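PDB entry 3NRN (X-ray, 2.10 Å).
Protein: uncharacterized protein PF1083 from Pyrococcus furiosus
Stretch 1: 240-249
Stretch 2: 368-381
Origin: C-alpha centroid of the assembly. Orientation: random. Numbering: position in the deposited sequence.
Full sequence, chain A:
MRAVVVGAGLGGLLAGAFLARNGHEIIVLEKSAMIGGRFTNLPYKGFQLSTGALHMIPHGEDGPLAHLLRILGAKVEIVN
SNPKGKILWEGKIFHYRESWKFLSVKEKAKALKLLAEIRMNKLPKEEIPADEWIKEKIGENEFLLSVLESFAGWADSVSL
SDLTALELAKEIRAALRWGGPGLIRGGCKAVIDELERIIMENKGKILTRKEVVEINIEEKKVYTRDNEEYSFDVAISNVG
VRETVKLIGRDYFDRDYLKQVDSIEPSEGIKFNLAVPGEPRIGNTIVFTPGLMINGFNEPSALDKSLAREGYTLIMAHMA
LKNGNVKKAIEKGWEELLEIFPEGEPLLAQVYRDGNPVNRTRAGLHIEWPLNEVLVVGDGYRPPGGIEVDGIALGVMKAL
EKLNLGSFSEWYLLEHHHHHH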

# COMPACT_ATOMS: atom_id res chain seq x y z
N GLY A 240 -5.16 12.54 -1.60
CA GLY A 240 -3.80 13.01 -1.35
C GLY A 240 -3.75 14.43 -0.81
O GLY A 240 -4.57 15.28 -1.18
N VAL A 241 -2.76 14.70 0.04
CA VAL A 241 -2.59 16.00 0.69
C VAL A 241 -2.55 17.21 -0.23
O VAL A 241 -3.26 18.19 0.01
CB VAL A 241 -1.31 16.01 1.56
CG1 VAL A 241 -1.09 17.40 2.12
CG2 VAL A 241 -1.46 15.02 2.70
N ARG A 242 -1.74 17.14 -1.27
CA ARG A 242 -1.60 18.24 -2.21
C ARG A 242 -2.90 18.62 -2.91
O ARG A 242 -3.27 19.78 -2.96
CB ARG A 242 -0.53 17.92 -3.25
CG ARG A 242 -0.31 19.03 -4.27
CD ARG A 242 1.01 18.85 -5.02
NE ARG A 242 2.15 18.79 -4.11
CZ ARG A 242 3.42 18.85 -4.50
NH1 ARG A 242 3.72 18.97 -5.79
NH2 ARG A 242 4.39 18.79 -3.60
N GLU A 243 -3.61 17.63 -3.45
CA GLU A 243 -4.86 17.91 -4.14
C GLU A 243 -5.94 18.40 -3.16
O GLU A 243 -6.71 19.30 -3.48
CB GLU A 243 -5.36 16.65 -4.86
CG GLU A 243 -6.55 16.89 -5.77
CD GLU A 243 -6.28 17.93 -6.85
OE1 GLU A 243 -5.17 17.91 -7.43
OE2 GLU A 243 -7.17 18.75 -7.11
N THR A 244 -5.97 17.82 -1.97
CA THR A 244 -6.96 18.22 -0.97
C THR A 244 -6.75 19.68 -0.55
O THR A 244 -7.71 20.40 -0.32
CB THR A 244 -6.90 17.29 0.25
OG1 THR A 244 -7.12 15.94 -0.17
CG2 THR A 244 -7.97 17.66 1.25
N VAL A 245 -5.49 20.10 -0.45
CA VAL A 245 -5.17 21.48 -0.09
C VAL A 245 -5.73 22.38 -1.21
O VAL A 245 -6.34 23.42 -0.95
CB VAL A 245 -3.63 21.68 0.03
CG1 VAL A 245 -3.29 23.17 -0.02
CG2 VAL A 245 -3.14 21.08 1.34
N LYS A 246 -5.55 21.95 -2.45
CA LYS A 246 -6.05 22.71 -3.60
C LYS A 246 -7.58 22.79 -3.63
O LYS A 246 -8.15 23.83 -3.99
CB LYS A 246 -5.55 22.07 -4.91
CG LYS A 246 -6.14 22.71 -6.15
CD LYS A 246 -5.82 21.92 -7.41
CE LYS A 246 -6.46 22.56 -8.64
NZ LYS A 246 -6.18 21.78 -9.88
N LEU A 247 -8.26 21.71 -3.26
CA LEU A 247 -9.72 21.71 -3.27
C LEU A 247 -10.30 22.58 -2.17
O LEU A 247 -11.36 23.19 -2.33
CB LEU A 247 -10.26 20.28 -3.11
CG LEU A 247 -10.01 19.34 -4.30
CD1 LEU A 247 -10.53 17.95 -3.96
CD2 LEU A 247 -10.71 19.88 -5.55
N ILE A 248 -9.58 22.65 -1.06
CA ILE A 248 -10.02 23.44 0.07
C ILE A 248 -9.63 24.90 -0.11
O ILE A 248 -10.43 25.80 0.16
CB ILE A 248 -9.38 22.91 1.38
CG1 ILE A 248 -10.05 21.60 1.78
CG2 ILE A 248 -9.49 23.97 2.47
CD1 ILE A 248 -9.38 20.88 2.92
N GLY A 249 -8.40 25.12 -0.55
CA GLY A 249 -7.90 26.47 -0.74
C GLY A 249 -6.69 26.69 0.15
O GLY A 249 -6.75 26.48 1.37
N GLU A 368 1.61 17.74 10.84
CA GLU A 368 0.48 16.86 10.57
C GLU A 368 -0.70 17.61 9.96
O GLU A 368 -0.75 18.84 10.01
CB GLU A 368 0.06 16.13 11.84
CG GLU A 368 -0.74 16.96 12.83
CD GLU A 368 -1.05 16.18 14.10
OE1 GLU A 368 -2.00 16.55 14.82
OE2 GLU A 368 -0.33 15.19 14.39
N TRP A 369 -1.64 16.87 9.38
CA TRP A 369 -2.82 17.49 8.77
C TRP A 369 -3.45 18.37 9.84
O TRP A 369 -3.74 17.90 10.93
CB TRP A 369 -3.80 16.42 8.29
CG TRP A 369 -5.03 16.99 7.65
CD1 TRP A 369 -6.28 17.04 8.18
CD2 TRP A 369 -5.11 17.59 6.35
NE1 TRP A 369 -7.15 17.64 7.29
CE2 TRP A 369 -6.45 17.99 6.16
CE3 TRP A 369 -4.19 17.84 5.33
CZ2 TRP A 369 -6.89 18.61 4.99
CZ3 TRP A 369 -4.62 18.46 4.16
CH2 TRP A 369 -5.97 18.84 4.00
N PRO A 370 -3.68 19.65 9.54
CA PRO A 370 -4.26 20.63 10.48
C PRO A 370 -5.77 20.74 10.69
O PRO A 370 -6.20 21.28 11.71
CB PRO A 370 -3.68 21.95 9.96
CG PRO A 370 -3.78 21.75 8.48
CD PRO A 370 -3.29 20.31 8.28
N LEU A 371 -6.58 20.25 9.75
CA LEU A 371 -8.04 20.38 9.89
C LEU A 371 -8.73 19.19 10.55
O LEU A 371 -8.19 18.09 10.59
CB LEU A 371 -8.66 20.64 8.51
CG LEU A 371 -8.06 21.87 7.82
CD1 LEU A 371 -8.67 22.05 6.44
CD2 LEU A 371 -8.32 23.10 8.69
N ASN A 372 -9.94 19.42 11.07
CA ASN A 372 -10.71 18.38 11.75
C ASN A 372 -12.01 18.01 11.02
O ASN A 372 -12.49 16.88 11.14
CB ASN A 372 -11.05 18.83 13.17
CG ASN A 372 -9.83 19.27 13.97
OD1 ASN A 372 -8.78 18.63 13.91
ND2 ASN A 372 -9.98 20.34 14.73
N GLU A 373 -12.59 18.97 10.30
CA GLU A 373 -13.84 18.73 9.57
C GLU A 373 -13.56 17.98 8.28
O GLU A 373 -14.45 17.36 7.70
CB GLU A 373 -14.55 20.05 9.25
CG GLU A 373 -13.74 21.04 8.41
CD GLU A 373 -12.87 21.98 9.26
OE1 GLU A 373 -12.01 21.49 10.02
OE2 GLU A 373 -13.06 23.21 9.16
N VAL A 374 -12.31 18.06 7.83
CA VAL A 374 -11.88 17.36 6.62
C VAL A 374 -10.62 16.62 7.00
O VAL A 374 -9.69 17.22 7.55
CB VAL A 374 -11.54 18.32 5.46
CG1 VAL A 374 -11.08 17.53 4.25
CG2 VAL A 374 -12.74 19.18 5.11
N LEU A 375 -10.58 15.32 6.70
CA LEU A 375 -9.42 14.50 6.99
C LEU A 375 -8.96 13.80 5.73
O LEU A 375 -9.74 13.60 4.80
CB LEU A 375 -9.72 13.46 8.07
CG LEU A 375 -10.14 13.95 9.45
CD1 LEU A 375 -10.25 12.75 10.38
CD2 LEU A 375 -9.12 14.96 9.99
N VAL A 376 -7.70 13.41 5.70
CA VAL A 376 -7.12 12.74 4.55
C VAL A 376 -6.82 11.27 4.86
O VAL A 376 -6.27 10.96 5.92
CB VAL A 376 -5.80 13.44 4.12
CG1 VAL A 376 -5.07 12.62 3.05
CG2 VAL A 376 -6.11 14.83 3.59
N VAL A 377 -7.20 10.37 3.96
CA VAL A 377 -6.89 8.95 4.13
C VAL A 377 -6.34 8.46 2.80
O VAL A 377 -6.52 9.14 1.78
CB VAL A 377 -8.12 8.08 4.53
CG1 VAL A 377 -8.68 8.57 5.86
CG2 VAL A 377 -9.19 8.11 3.43
N GLY A 378 -5.70 7.29 2.81
CA GLY A 378 -5.11 6.76 1.59
C GLY A 378 -3.59 6.85 1.68
O GLY A 378 -3.05 7.05 2.77
N ASP A 379 -2.91 6.71 0.55
CA ASP A 379 -1.44 6.78 0.52
C ASP A 379 -0.90 8.10 1.07
O ASP A 379 0.29 8.21 1.35
CB ASP A 379 -0.92 6.59 -0.91
CG ASP A 379 -0.31 5.23 -1.13
OD1 ASP A 379 0.57 4.84 -0.34
OD2 ASP A 379 -0.71 4.54 -2.09
N GLY A 380 -1.76 9.09 1.19
CA GLY A 380 -1.33 10.38 1.70
C GLY A 380 -1.26 10.39 3.21
O GLY A 380 -0.86 11.38 3.82
N TYR A 381 -1.65 9.28 3.83
CA TYR A 381 -1.62 9.19 5.28
C TYR A 381 -1.37 7.77 5.77
O TYR A 381 -2.30 7.02 6.07
CB TYR A 381 -2.93 9.72 5.88
CG TYR A 381 -2.97 9.69 7.40
CD1 TYR A 381 -1.84 10.01 8.16
CD2 TYR A 381 -4.15 9.37 8.08
CE1 TYR A 381 -1.88 10.02 9.56
CE2 TYR A 381 -4.20 9.37 9.48
CZ TYR A 381 -3.06 9.70 10.21
OH TYR A 381 -3.11 9.70 11.59

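Packing of the helix 241-248 against the segment 368-381 of the same chain. The helix axis and the short strand 374-376 run nearly antiparallel, at 161° between their N-to-C directions, and approach to 9.7 Å, a spacing filled by the side chains between them. No hydrogen bond crosses between the stretches; the contact rests on apolar packing and buries 377 Å², both sides summed.

Along the second stretch, Glu368 lies exposed and out of reach, and the contact begins at Trp369. Its CA-to-CB bond points sideways, but the t rotamer (chi1 -179°) brings the six-membered end of the indole to the helix. Four helix residues gather round it. Thr244 comes nearest, its methyl CG2 3.6 Å from Trp369 CH2, so that threonine contributes a carbon surface here. Val245 CG2 lies 4.1 Å from Trp369 CZ3. At the ring edge, near its plane, sit Val241 CG1, 4.2 Å from Trp369 CZ3, and Ile248 CD1, 4.0 Å from Trp369 CZ2. The ring thus spans two turns of helix, from Val241 to Ile248. Its polar atom is served within its own stretch: Trp369 NE1 donates to Val374 O over 2.6 Å, tying the indole to the start of the strand.

Pro370 does not reach the helix. Leu371 points toward the helix and meets its last turn, with CD1 3.8 Å from Ile248 CD1. Asn372 and Glu373 stay clear of the helix; Asn372 N donates to Glu373 OE1 (3.1 Å), a local bond in the approach to the strand.

In the strand the side chains alternate. Val374 points toward the helix and places CG1 4.0 Å from Ile248 CD1 and 4.3 Å from Thr244 CG2. Ile248 CD1 therefore touches Trp369, Leu371 and Val374 together. Leu375 points away, and Val376 again points toward the helix, now at its N-terminal end: Val376 CG1 lies 4.3 Å from Val241 CG2, and Val376 CG2 4.0 Å from Thr244 OG1. That hydroxyl does not face the valine unsatisfied, because Thr244 OG1 donates to Gly240 O (2.8 Å). The same carbonyl accepts from Thr244 N (3.0 Å) in the first turn of the helix, for which Gly240 is the N-cap residue.

Val377 turns away, and a type I turn from Gly378 to Tyr381 follows, closed by Tyr381 N donating to Gly378 O (2.8 Å). Within it, Asp379 leads the end of its side chain away from the helix. The turn brings the two backbones close, with Gly380 CA 4.7 Å from Gly240 CA, and sets Gly380 O 3.9 Å from the methyl Val241 CG2. Glycine suits this close approach, since an ideal CB on Gly380 would stand only 3.4 Å from Gly240 CA and 3.5 Å from Val241 N. Gly240, with phi 89° and psi 147°, calls for glycine on backbone grounds alone. Tyr381 likewise leads the end of its side chain away from the helix.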